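Local structure of uncharacterized conserved protein YndB, AHSA1/START domain (Micromonospora chersina, 6V04) at residues A[173-178]-A[263-268]. The protein is of unknown function but is encoded in the dynemicin biosynthetic locus and, as a START/Bet v1-like protein, may act as a cyclase or aromatase. Sequence-based numbering, arbitrary orientation.
Sequences WLPIAT and AATWTA
L174 meets the indole of W266 through one methyl. Its CD2 lies 3.5 Å from W266 CZ3 and 3.7 Å from W266 CH2, so the methyl sits against the CZ3-CH2 bond at the far end of the six-membered ring. The CA-CB bond of W266 points away from 173-178. With chi1 at -80°, CG sits beside the backbone N, and the long ring swings back until its benzo end reaches the loop.

W173 reaches the same end of the ring, at CZ3. Its own CZ3 approaches the W266 ring at the edge, near the ring plane, 4.2 Å from W266 CZ3. The two indoles are not stacked. Instead, L174 lays its CG over the centre of one face of W173, 3.6 Å above the plane. L174 therefore touches both indoles, CG over a face of W173 and CD2 against the CZ3-CH2 bond of W266.

P175 makes a second apolar contact, with T265. It is the centre of an inverse gamma turn, and its CG lies 3.8 Å from T265 CG2. T265 holds CG2 anti to its backbone N, which presents the methyl to the proline, while OG1 bonds to R261 O within the helix.

The contact joins helix 252-277, the long C-terminal helix of a START/Bet v1-like fold, to the loop entering edge strand 176-178. Strands 223-230 and 236-243 also touch both tryptophans. No hydrogen bond crosses between the segments. Both indole N-H groups are satisfied elsewhere, W173 NE1 by P164 O and W266 NE1 by H242 ND1. Cohesion here is thus apolar, while the N-H bonds to P164 and H242, outside the interface, probably limit how the two rings can turn.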
loop_
_atom_site.group_PDB
_atom_site.type_symbol
_atom_site.label_atom_id
_atom_site.label_comp_id
_atom_site.label_asym_id
_atom_site.label_seq_id
_atom_site.Cartn_x
_atom_site.Cartn_y
_atom_site.Cartn_z
ATOM N N TRP A 173 4.686 11.511 -16.477
ATOM C CA TRP A 173 4.825 10.850 -15.183
ATOM C C TRP A 173 4.925 9.327 -15.243
ATOM O O TRP A 173 5.391 8.721 -14.263
ATOM C CB TRP A 173 3.661 11.252 -14.256
ATOM C CG TRP A 173 2.321 10.712 -14.649
ATOM C CD1 TRP A 173 1.494 11.180 -15.640
ATOM C CD2 TRP A 173 1.652 9.596 -14.065
ATOM N NE1 TRP A 173 0.358 10.416 -15.706
ATOM C CE2 TRP A 173 0.431 9.433 -14.753
ATOM C CE3 TRP A 173 1.967 8.709 -13.022
ATOM C CZ2 TRP A 173 -0.475 8.427 -14.430
ATOM C CZ3 TRP A 173 1.069 7.720 -12.705
ATOM C CH2 TRP A 173 -0.142 7.586 -13.407
ATOM N N LEU A 174 4.523 8.680 -16.351
ATOM C CA LEU A 174 4.634 7.229 -16.441
ATOM C C LEU A 174 5.943 6.837 -17.112
ATOM O O LEU A 174 6.415 7.534 -18.011
ATOM C CB LEU A 174 3.477 6.645 -17.245
ATOM C CG LEU A 174 2.139 6.616 -16.505
ATOM C CD1 LEU A 174 0.991 6.380 -17.467
ATOM C CD2 LEU A 174 2.152 5.540 -15.440
ATOM N N PRO A 175 6.529 5.710 -16.709
ATOM C CA PRO A 175 7.799 5.243 -17.307
ATOM C C PRO A 175 7.567 4.475 -18.600
ATOM O O PRO A 175 7.831 3.278 -18.707
ATOM C CB PRO A 175 8.366 4.355 -16.196
ATOM C CG PRO A 175 7.151 3.735 -15.612
ATOM C CD PRO A 175 6.094 4.819 -15.619
ATOM N N ILE A 176 7.063 5.175 -19.616
ATOM C CA ILE A 176 6.640 4.546 -20.858
ATOM C C ILE A 176 7.298 5.240 -22.045
ATOM O O ILE A 176 7.756 6.383 -21.957
ATOM C CB ILE A 176 5.100 4.562 -21.004
ATOM C CG1 ILE A 176 4.576 5.999 -20.983
ATOM C CG2 ILE A 176 4.472 3.753 -19.888
ATOM C CD1 ILE A 176 3.071 6.117 -21.253
ATOM N N ALA A 177 7.348 4.528 -23.172
ATOM C CA ALA A 177 7.784 5.115 -24.426
ATOM C C ALA A 177 6.984 4.508 -25.568
ATOM O O ALA A 177 6.415 3.420 -25.450
ATOM C CB ALA A 177 9.280 4.897 -24.661
ATOM N N THR A 178 6.951 5.227 -26.684
ATOM C CA THR A 178 6.186 4.783 -27.833
ATOM C C THR A 178 6.948 3.704 -28.596
ATOM O O THR A 178 8.172 3.576 -28.495
ATOM C CB THR A 178 5.871 5.963 -28.753
ATOM O OG1 THR A 178 7.093 6.523 -29.250
ATOM C CG2 THR A 178 5.094 7.032 -27.992
ATOM N N ALA A 263 6.595 -2.251 -7.676
ATOM C CA ALA A 263 6.047 -1.385 -6.627
ATOM C C ALA A 263 6.890 -0.127 -6.455
ATOM O O ALA A 263 6.355 0.978 -6.274
ATOM C CB ALA A 263 5.947 -2.150 -5.307
ATOM N N ALA A 264 8.213 -0.273 -6.487
ATOM C CA ALA A 264 9.079 0.891 -6.376
ATOM C C ALA A 264 8.901 1.805 -7.578
ATOM O O ALA A 264 8.974 3.036 -7.452
ATOM C CB ALA A 264 10.528 0.435 -6.255
ATOM N N THR A 265 8.677 1.218 -8.754
ATOM C CA THR A 265 8.459 2.016 -9.956
ATOM C C THR A 265 7.177 2.824 -9.836
ATOM O O THR A 265 7.150 4.018 -10.163
ATOM C CB THR A 265 8.418 1.108 -11.179
ATOM O OG1 THR A 265 9.711 0.519 -11.350
ATOM C CG2 THR A 265 8.088 1.871 -12.443
ATOM N N TRP A 266 6.096 2.192 -9.369
ATOM C CA TRP A 266 4.840 2.916 -9.219
ATOM C C TRP A 266 4.939 3.980 -8.136
ATOM O O TRP A 266 4.360 5.062 -8.281
ATOM C CB TRP A 266 3.697 1.947 -8.927
ATOM C CG TRP A 266 3.203 1.283 -10.171
ATOM C CD1 TRP A 266 3.338 -0.036 -10.521
ATOM C CD2 TRP A 266 2.520 1.916 -11.268
ATOM N NE1 TRP A 266 2.769 -0.254 -11.745
ATOM C CE2 TRP A 266 2.266 0.927 -12.229
ATOM C CE3 TRP A 266 2.098 3.228 -11.519
ATOM C CZ2 TRP A 266 1.616 1.196 -13.424
ATOM C CZ3 TRP A 266 1.436 3.497 -12.703
ATOM C CH2 TRP A 266 1.190 2.491 -13.637
ATOM N N THR A 267 5.685 3.710 -7.062
ATOM C CA THR A 267 5.909 4.730 -6.041
ATOM C C THR A 267 6.563 5.963 -6.655
ATOM O O THR A 267 6.138 7.095 -6.402
ATOM C CB THR A 267 6.762 4.156 -4.912
ATOM O OG1 THR A 267 6.079 3.043 -4.311
ATOM C CG2 THR A 267 7.046 5.193 -3.855
ATOM N N ALA A 268 7.572 5.756 -7.498
ATOM C CA ALA A 268 8.243 6.869 -8.163
ATOM C C ALA A 268 7.302 7.593 -9.121
ATOM O O ALA A 268 7.355 8.825 -9.248
ATOM C CB ALA A 268 9.461 6.348 -8.907
#